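Side-chain contacts in magnesium and cobalt efflux protein CorC (Neisseria meningitidis serogroup B, PDB 3OI8), which probably takes part in magnesium and cobalt transport, the fragment here being its N-terminal region and adenosine-binding pair of CBS domains: residues A[43-48]-A[151-156]; A[85-90]-A[135-140]. All coordinates share one frame; numbering follows the deposited sequence.

Contact 1: A[43-48]-A[151-156]. With ADN (adenosine), chain C.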
ATOM      1  N   ALA A  43       0.931   9.431  12.670  1.00 27.42           N
ATOM      2  CA  ALA A  43       1.270   9.118  11.277  1.00 30.09           C
ATOM      3  C   ALA A  43       0.618  10.058  10.279  1.00 35.61           C
ATOM      4  O   ALA A  43       0.893   9.991   9.084  1.00 34.54           O
ATOM      5  CB  ALA A  43       0.899   7.661  10.930  1.00 27.45           C
HETATM    6  N   MSE A  44      -0.247  10.935  10.767  1.00 31.50           N
HETATM    7  CA  MSE A  44      -1.017  11.793   9.875  1.00 24.67           C
HETATM    8  C   MSE A  44      -0.226  12.961   9.289  1.00 25.69           C
HETATM    9  O   MSE A  44       0.800  13.385   9.829  1.00 30.95           O
HETATM   10  CB  MSE A  44      -2.260  12.324  10.585  1.00 25.75           C
HETATM   11  CG  MSE A  44      -1.944  13.271  11.723  1.00 34.93           C
HETATM   12 SE   MSE A  44      -3.562  14.141  12.356  0.64 40.24          SE
HETATM   13  CE  MSE A  44      -2.905  14.742  14.090  1.00101.28           C
ATOM     14  N   ILE A  45      -0.715  13.456   8.157  1.00 22.90           N
ATOM     15  CA  ILE A  45      -0.253  14.714   7.581  1.00 28.03           C
ATOM     16  C   ILE A  45      -1.184  15.822   8.055  1.00 23.11           C
ATOM     17  O   ILE A  45      -2.395  15.735   7.868  1.00 24.38           O
ATOM     18  CB  ILE A  45      -0.280  14.640   6.055  1.00 27.74           C
ATOM     19  CG1 ILE A  45       0.652  13.515   5.586  1.00 30.51           C
ATOM     20  CG2 ILE A  45       0.097  15.999   5.442  1.00 21.66           C
ATOM     21  CD1 ILE A  45       0.448  13.129   4.144  1.00 38.73           C
ATOM     22  N   THR A  46      -0.632  16.855   8.682  1.00 24.96           N
ATOM     23  CA  THR A  46      -1.471  17.866   9.325  1.00 27.43           C
ATOM     24  C   THR A  46      -2.231  18.704   8.292  1.00 28.10           C
ATOM     25  O   THR A  46      -1.750  18.875   7.174  1.00 25.31           O
ATOM     26  CB  THR A  46      -0.641  18.797  10.219  1.00 32.86           C
ATOM     27  OG1 THR A  46      -1.531  19.603  11.006  1.00 33.96           O
ATOM     28  CG2 THR A  46       0.260  19.693   9.363  1.00 34.53           C
ATOM     29  N   ARG A  47      -3.396  19.237   8.682  1.00 25.21           N
ATOM     30  CA  ARG A  47      -4.274  19.983   7.764  1.00 32.60           C
ATOM     31  C   ARG A  47      -3.555  21.013   6.898  1.00 29.80           C
ATOM     32  O   ARG A  47      -3.675  21.008   5.674  1.00 28.76           O
ATOM     33  CB  ARG A  47      -5.393  20.685   8.538  1.00 32.04           C
ATOM     34  CG  ARG A  47      -6.339  21.507   7.670  1.00 27.21           C
ATOM     35  CD  ARG A  47      -7.259  22.370   8.549  1.00 24.76           C
ATOM     36  NE  ARG A  47      -6.520  23.341   9.363  1.00 21.16           N
ATOM     37  CZ  ARG A  47      -6.198  23.167  10.648  1.00 30.94           C
ATOM     38  NH1 ARG A  47      -6.543  22.051  11.277  1.00 22.50           N
ATOM     39  NH2 ARG A  47      -5.536  24.111  11.318  1.00 22.17           N
ATOM     40  N   SER A  48      -2.815  21.910   7.530  1.00 25.41           N
ATOM     41  CA  SER A  48      -2.178  22.989   6.790  1.00 33.68           C
ATOM     42  C   SER A  48      -1.159  22.495   5.756  1.00 36.69           C
ATOM     43  O   SER A  48      -0.658  23.280   4.962  1.00 37.50           O
ATOM     44  CB  SER A  48      -1.553  24.020   7.747  1.00 39.06           C
ATOM     45  OG  SER A  48      -0.888  23.387   8.833  1.00 39.82           O
ATOM     46  N   PHE A 151      -2.546   4.698   4.049  1.00 27.79           N
ATOM     47  CA  PHE A 151      -2.075   3.320   4.155  1.00 27.17           C
ATOM     48  C   PHE A 151      -0.570   3.260   3.956  1.00 30.72           C
ATOM     49  O   PHE A 151       0.162   2.718   4.782  1.00 32.22           O
ATOM     50  CB  PHE A 151      -2.800   2.473   3.100  1.00 29.02           C
ATOM     51  CG  PHE A 151      -2.309   1.047   2.996  1.00 37.70           C
ATOM     52  CD1 PHE A 151      -2.648   0.110   3.961  1.00 30.13           C
ATOM     53  CD2 PHE A 151      -1.542   0.642   1.911  1.00 38.16           C
ATOM     54  CE1 PHE A 151      -2.200  -1.208   3.865  1.00 44.09           C
ATOM     55  CE2 PHE A 151      -1.094  -0.669   1.803  1.00 47.56           C
ATOM     56  CZ  PHE A 151      -1.424  -1.597   2.783  1.00 45.08           C
ATOM     57  N   GLU A 152      -0.094   3.855   2.873  1.00 37.03           N
ATOM     58  CA  GLU A 152       1.323   3.765   2.550  1.00 46.86           C
ATOM     59  C   GLU A 152       2.206   4.407   3.612  1.00 44.54           C
ATOM     60  O   GLU A 152       3.336   3.968   3.832  1.00 43.35           O
ATOM     61  CB  GLU A 152       1.601   4.319   1.149  1.00 59.93           C
ATOM     62  CG  GLU A 152       0.870   3.528   0.058  1.00 77.49           C
ATOM     63  CD  GLU A 152       1.324   3.869  -1.351  1.00 91.60           C
ATOM     64  OE1 GLU A 152       0.966   3.116  -2.287  1.00 93.40           O
ATOM     65  OE2 GLU A 152       2.037   4.883  -1.524  1.00 96.54           O
ATOM     66  N   ASP A 153       1.682   5.421   4.295  1.00 35.66           N
ATOM     67  CA  ASP A 153       2.417   6.060   5.386  1.00 33.88           C
ATOM     68  C   ASP A 153       2.535   5.170   6.621  1.00 38.70           C
ATOM     69  O   ASP A 153       3.544   5.196   7.318  1.00 42.30           O
ATOM     70  CB  ASP A 153       1.749   7.369   5.799  1.00 47.26           C
ATOM     71  CG  ASP A 153       2.178   8.534   4.947  1.00 54.51           C
ATOM     72  OD1 ASP A 153       3.183   8.387   4.214  1.00 55.18           O
ATOM     73  OD2 ASP A 153       1.515   9.593   5.019  1.00 46.35           O
ATOM     74  N   ILE A 154       1.491   4.407   6.914  1.00 33.65           N
ATOM     75  CA  ILE A 154       1.494   3.611   8.135  1.00 32.75           C
ATOM     76  C   ILE A 154       2.201   2.251   7.976  1.00 35.64           C
ATOM     77  O   ILE A 154       2.650   1.671   8.966  1.00 47.57           O
ATOM     78  CB  ILE A 154       0.072   3.448   8.739  1.00 30.19           C
ATOM     79  CG1 ILE A 154      -0.802   2.535   7.884  1.00 33.25           C
ATOM     80  CG2 ILE A 154      -0.599   4.805   8.930  1.00 31.74           C
ATOM     81  CD1 ILE A 154      -2.169   2.299   8.511  1.00 35.08           C
ATOM     82  N   ILE A 155       2.307   1.756   6.743  1.00 33.62           N
ATOM     83  CA  ILE A 155       2.967   0.470   6.482  1.00 35.75           C
ATOM     84  C   ILE A 155       4.455   0.665   6.229  1.00 40.75           C
ATOM     85  O   ILE A 155       5.189  -0.304   6.034  1.00 40.38           O
ATOM     86  CB  ILE A 155       2.366  -0.300   5.270  1.00 34.25           C
ATOM     87  CG1 ILE A 155       2.690   0.410   3.948  1.00 39.53           C
ATOM     88  CG2 ILE A 155       0.877  -0.535   5.449  1.00 29.33           C
ATOM     89  CD1 ILE A 155       2.153  -0.297   2.692  1.00 33.27           C
ATOM     90  N   GLU A 156       4.877   1.928   6.231  1.00 44.92           N
ATOM     91  CA  GLU A 156       6.274   2.316   6.088  1.00 55.49           C
ATOM     92  C   GLU A 156       7.177   1.458   6.971  1.00 59.33           C
ATOM     93  O   GLU A 156       8.348   1.241   6.651  1.00 61.63           O
ATOM     94  CB  GLU A 156       6.442   3.791   6.468  1.00 62.83           C
ATOM     95  CG  GLU A 156       6.874   4.711   5.334  1.00 74.63           C
ATOM     96  CD  GLU A 156       6.986   6.163   5.777  1.00 82.37           C
ATOM     97  OE1 GLU A 156       6.716   6.440   6.968  1.00 85.41           O
ATOM     98  OE2 GLU A 156       7.340   7.025   4.942  1.00 80.68           O
TER
HETATM   99  O5' ADN C   2       2.786  10.617  -1.898  1.00 77.59           O
HETATM  100  C5' ADN C   2       4.032  10.368  -1.299  1.00 77.88           C
HETATM  101  C4' ADN C   2       3.971  10.709   0.221  1.00 84.07           C
HETATM  102  O4' ADN C   2       3.338  12.008   0.421  1.00 82.79           O
HETATM  103  C3' ADN C   2       3.148   9.659   0.997  1.00 85.97           C
HETATM  104  O3' ADN C   2       4.010   8.787   1.676  1.00 88.85           O
HETATM  105  C2' ADN C   2       2.323  10.457   1.977  1.00 83.67           C
HETATM  106  O2' ADN C   2       3.002  10.572   3.207  1.00 85.15           O
HETATM  107  C1' ADN C   2       2.228  11.854   1.363  1.00 79.19           C
HETATM  108  N9  ADN C   2       0.953  12.062   0.677  1.00 68.45           N
HETATM  109  C8  ADN C   2       0.221  11.088  -0.234  1.00 61.71           C
HETATM  110  N7  ADN C   2      -1.017  11.782  -0.735  1.00 58.33           N
HETATM  111  C5  ADN C   2      -1.039  13.198  -0.134  1.00 59.85           C
HETATM  112  C6  ADN C   2      -2.045  14.381  -0.282  1.00 46.99           C
HETATM  113  N6  ADN C   2      -3.202  14.240  -1.166  1.00 29.86           N
HETATM  114  N1  ADN C   2      -1.798  15.632   0.425  1.00 48.94           N
HETATM  115  C2  ADN C   2      -0.567  15.797   1.304  1.00 52.25           C
HETATM  116  N3  ADN C   2       0.422  14.639   1.447  1.00 55.88           N
HETATM  117  C4  ADN C   2       0.172  13.364   0.729  1.00 63.11           C
HETATM  118  O   HOH W   1      -0.435   9.558   6.745  1.00 27.29           O
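Ala43 and Asp153 face each other across a single water, which donates to Ala43 O at 2.7 Å and to Asp153 OD2 at 2.6 Å. No direct hydrogen bond joins residues 43-48 to 151-156, so this water supplies the polar link between them. The tight part lies just beside it. Ala43 CB rests 3.8 Å from Ile154 CG2, and Ile154 is itself buried against Leu121, Phe128 and Val149. The side chain of Ile45 crosses that of Asp153 at about a right angle, with Ile45 CD1 3.8 Å from Asp153 OD2. With chi1 at -61° and chi2 extended at 166°, Ile45 brings CD1 to the N3/C4 rim of the adenine, off the plane of the base, 3.1 Å from adenosine N3. The carboxylate of Asp153 turns to the ribose. Its OD1 takes a hydrogen bond from O3' of adenosine at 2.7 Å; O2' also lies close, but its placement is doubtful. Thr150 OG1, bonded to Asp153 N, helps hold this aspartate at the start of its helix. The far ends are looser: Arg47 and Ser48 lead out to solvent, and the exposed, poorly ordered Glu156 reaches Arg132 of the second subunit in a salt bridge. An aspartate at the start of a helix, set against the ribose hydroxyls, is a hallmark of nucleoside sites in paired CBS domains.

Contact 2: A[85-90]-A[135-140]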
ATOM      1  N   LEU A  85     -15.192  17.141   0.635  1.00 21.11           N
ATOM      2  CA  LEU A  85     -16.365  16.621  -0.071  1.00 18.97           C
ATOM      3  C   LEU A  85     -16.172  15.175  -0.466  1.00 24.72           C
ATOM      4  O   LEU A  85     -17.126  14.461  -0.785  1.00 22.31           O
ATOM      5  CB  LEU A  85     -16.612  17.457  -1.330  1.00 22.90           C
ATOM      6  CG  LEU A  85     -16.720  18.960  -1.064  1.00 29.70           C
ATOM      7  CD1 LEU A  85     -16.720  19.754  -2.365  1.00 26.34           C
ATOM      8  CD2 LEU A  85     -17.969  19.252  -0.236  1.00 31.08           C
ATOM      9  N   GLY A  86     -14.921  14.742  -0.480  1.00 14.70           N
ATOM     10  CA  GLY A  86     -14.617  13.448  -1.039  1.00 15.03           C
ATOM     11  C   GLY A  86     -13.140  13.271  -1.322  1.00 17.86           C
ATOM     12  O   GLY A  86     -12.321  14.144  -1.016  1.00 19.48           O
ATOM     13  N   ILE A  87     -12.812  12.125  -1.911  1.00 15.90           N
ATOM     14  CA  ILE A  87     -11.448  11.792  -2.297  1.00 12.42           C
ATOM     15  C   ILE A  87     -11.426  11.543  -3.806  1.00 21.37           C
ATOM     16  O   ILE A  87     -12.284  10.837  -4.335  1.00 20.09           O
ATOM     17  CB  ILE A  87     -10.964  10.489  -1.604  1.00 19.92           C
ATOM     18  CG1 ILE A  87     -11.228  10.517  -0.096  1.00 25.26           C
ATOM     19  CG2 ILE A  87      -9.496  10.227  -1.906  1.00 19.13           C
ATOM     20  CD1 ILE A  87     -10.517  11.625   0.654  1.00 24.91           C
ATOM     21  N   LEU A  88     -10.457  12.140  -4.495  1.00 18.09           N
ATOM     22  CA  LEU A  88     -10.203  11.816  -5.886  1.00 16.33           C
ATOM     23  C   LEU A  88      -8.966  10.958  -5.952  1.00 21.92           C
ATOM     24  O   LEU A  88      -7.948  11.308  -5.360  1.00 18.37           O
ATOM     25  CB  LEU A  88      -9.933  13.065  -6.729  1.00 15.51           C
ATOM     26  CG  LEU A  88      -9.400  12.625  -8.107  1.00 29.66           C
ATOM     27  CD1 LEU A  88     -10.526  12.188  -9.035  1.00 30.79           C
ATOM     28  CD2 LEU A  88      -8.537  13.683  -8.774  1.00 32.66           C
ATOM     29  N   HIS A  89      -9.073   9.844  -6.674  1.00 24.15           N
ATOM     30  CA  HIS A  89      -7.955   8.959  -6.996  1.00 19.93           C
ATOM     31  C   HIS A  89      -7.402   9.355  -8.354  1.00 19.26           C
ATOM     32  O   HIS A  89      -8.138   9.379  -9.341  1.00 21.17           O
ATOM     33  CB  HIS A  89      -8.457   7.518  -7.047  1.00 19.58           C
ATOM     34  CG  HIS A  89      -8.911   7.009  -5.717  1.00 31.69           C
ATOM     35  ND1 HIS A  89      -8.592   5.752  -5.249  1.00 43.54           N
ATOM     36  CD2 HIS A  89      -9.619   7.609  -4.732  1.00 35.79           C
ATOM     37  CE1 HIS A  89      -9.106   5.595  -4.041  1.00 40.85           C
ATOM     38  NE2 HIS A  89      -9.735   6.707  -3.706  1.00 34.94           N
ATOM     39  N   ALA A  90      -6.113   9.677  -8.397  1.00 18.13           N
ATOM     40  CA  ALA A  90      -5.481  10.186  -9.611  1.00 23.26           C
ATOM     41  C   ALA A  90      -5.859   9.371 -10.859  1.00 32.35           C
ATOM     42  O   ALA A  90      -6.126   9.922 -11.929  1.00 26.98           O
ATOM     43  CB  ALA A  90      -3.955  10.194  -9.438  1.00 24.99           C
HETATM   44  N   MSE A 135      -6.785   6.039   2.129  1.00 17.75           N
HETATM   45  CA  MSE A 135      -6.654   7.334   2.786  1.00 18.88           C
HETATM   46  C   MSE A 135      -7.869   7.597   3.665  1.00 21.37           C
HETATM   47  O   MSE A 135      -8.986   7.205   3.325  1.00 26.25           O
HETATM   48  CB  MSE A 135      -6.462   8.447   1.736  1.00 21.46           C
HETATM   49  CG  MSE A 135      -6.667   9.880   2.236  1.00 21.34           C
HETATM   50 SE   MSE A 135      -6.391  11.226   0.820  0.64 28.72          SE
HETATM   51  CE  MSE A 135      -4.452  11.049   0.608  1.00 20.23           C
ATOM     52  N   ALA A 136      -7.643   8.222   4.812  1.00 20.29           N
ATOM     53  CA  ALA A 136      -8.754   8.693   5.627  1.00 22.14           C
ATOM     54  C   ALA A 136      -8.503  10.149   5.984  1.00 24.27           C
ATOM     55  O   ALA A 136      -7.362  10.617   5.977  1.00 21.30           O
ATOM     56  CB  ALA A 136      -8.897   7.869   6.882  1.00 15.33           C
ATOM     57  N   ILE A 137      -9.575  10.857   6.299  1.00 13.79           N
ATOM     58  CA  ILE A 137      -9.468  12.242   6.732  1.00 13.83           C
ATOM     59  C   ILE A 137      -9.575  12.232   8.247  1.00 19.98           C
ATOM     60  O   ILE A 137     -10.488  11.618   8.801  1.00 21.56           O
ATOM     61  CB  ILE A 137     -10.612  13.083   6.152  1.00 18.49           C
ATOM     62  CG1 ILE A 137     -10.600  13.034   4.609  1.00 20.82           C
ATOM     63  CG2 ILE A 137     -10.575  14.504   6.745  1.00 25.35           C
ATOM     64  CD1 ILE A 137      -9.342  13.584   3.961  1.00 19.92           C
ATOM     65  N   VAL A 138      -8.635  12.893   8.916  1.00 17.68           N
ATOM     66  CA  VAL A 138      -8.620  12.923  10.367  1.00 25.29           C
ATOM     67  C   VAL A 138      -9.411  14.127  10.857  1.00 28.48           C
ATOM     68  O   VAL A 138      -9.213  15.242  10.377  1.00 21.41           O
ATOM     69  CB  VAL A 138      -7.185  12.960  10.878  1.00 29.75           C
ATOM     70  CG1 VAL A 138      -7.140  12.869  12.420  1.00 25.93           C
ATOM     71  CG2 VAL A 138      -6.405  11.810  10.226  1.00 16.01           C
ATOM     72  N   ILE A 139     -10.323  13.878  11.792  1.00 27.59           N
ATOM     73  CA  ILE A 139     -11.233  14.889  12.317  1.00 31.31           C
ATOM     74  C   ILE A 139     -10.851  15.223  13.764  1.00 32.27           C
ATOM     75  O   ILE A 139     -10.536  14.333  14.539  1.00 28.31           O
ATOM     76  CB  ILE A 139     -12.683  14.353  12.296  1.00 38.77           C
ATOM     77  CG1 ILE A 139     -13.142  14.101  10.863  1.00 44.37           C
ATOM     78  CG2 ILE A 139     -13.632  15.311  13.001  1.00 52.42           C
ATOM     79  CD1 ILE A 139     -13.032  15.319   9.969  1.00 48.01           C
ATOM     80  N   ASP A 140     -10.881  16.498  14.134  1.00 32.68           N
ATOM     81  CA  ASP A 140     -10.584  16.877  15.511  1.00 32.76           C
ATOM     82  C   ASP A 140     -11.825  16.675  16.383  1.00 39.98           C
ATOM     83  O   ASP A 140     -12.886  16.295  15.885  1.00 34.13           O
ATOM     84  CB  ASP A 140     -10.054  18.322  15.600  1.00 31.95           C
ATOM     85  CG  ASP A 140     -11.064  19.362  15.134  1.00 34.58           C
ATOM     86  OD1 ASP A 140     -12.280  19.176  15.346  1.00 33.63           O
ATOM     87  OD2 ASP A 140     -10.635  20.390  14.563  1.00 36.66           O
TER
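Asp140 OD1, at the far end of the strand whose Met135 and Ile137 meet Ile87, is gripped by two backbone amides, Tyr142 N and Gly144 N. Those two bonds fix the carboxylate where the chain leaves strand 135-139 and turns back into strand 145-150. The contact itself is wholly apolar and buried. Ile87 points at the other strand and does all the touching from its side through one methyl, CD1. That methyl lies 4.0 Å from Ile137 CD1 and 4.1 Å from Met135 SE, so it sits against two residues that project from the same side of their strand. Ile87 and Ile137 lie alongside with their chains running opposite ways; Met135 comes in at a slant. The closest CA atoms, those of Ile87 and Met135, are 8.3 Å apart, and no hydrogen bond bridges the strands. They belong to different sheets, and the two strands come from different CBS domains of the pair; side-chain packing joins them here. Strand 84-89 is an outermost strand of its sheet within the chain, and Leu85 and Gly86 both face Val76 in a classic beta bulge just before Ile87. Met135, a selenomethionine, runs out extended through chi2 (180°) and then bends at chi3 (-70°), so that Ile87 meets the selenium while the terminal methyl CE points the other way, to the bound adenosine, which the side chain approaches within about 4 Å, lining that pocket. Met135 also packs on Arg73 and Pro75 of the first domain and on Leu148 of its own sheet. Ile137 is backed by Phe114 from the neighbouring parallel strand 114-116.

In the fold
From the N terminus the chain passes through helices 5-17 and 23-35 before reaching 43-48, the opening half of contact 1. Strand 84-89 then supplies the first half of contact 2, and strand 135-139, in the second CBS domain, closes that loop. Only with 151-156, at the C-terminal end, is contact 1 closed, so contact 2 is nested inside it. Both tie the first CBS domain to the second, and both reach the sheet that holds strands 45-46, 145-150, 135-139 and 114-116. Their centres are 12 Å apart, and they touch where Met44 SE packs 3.8 Å from Val138 CG1. Each also contributes to the adenosine pocket.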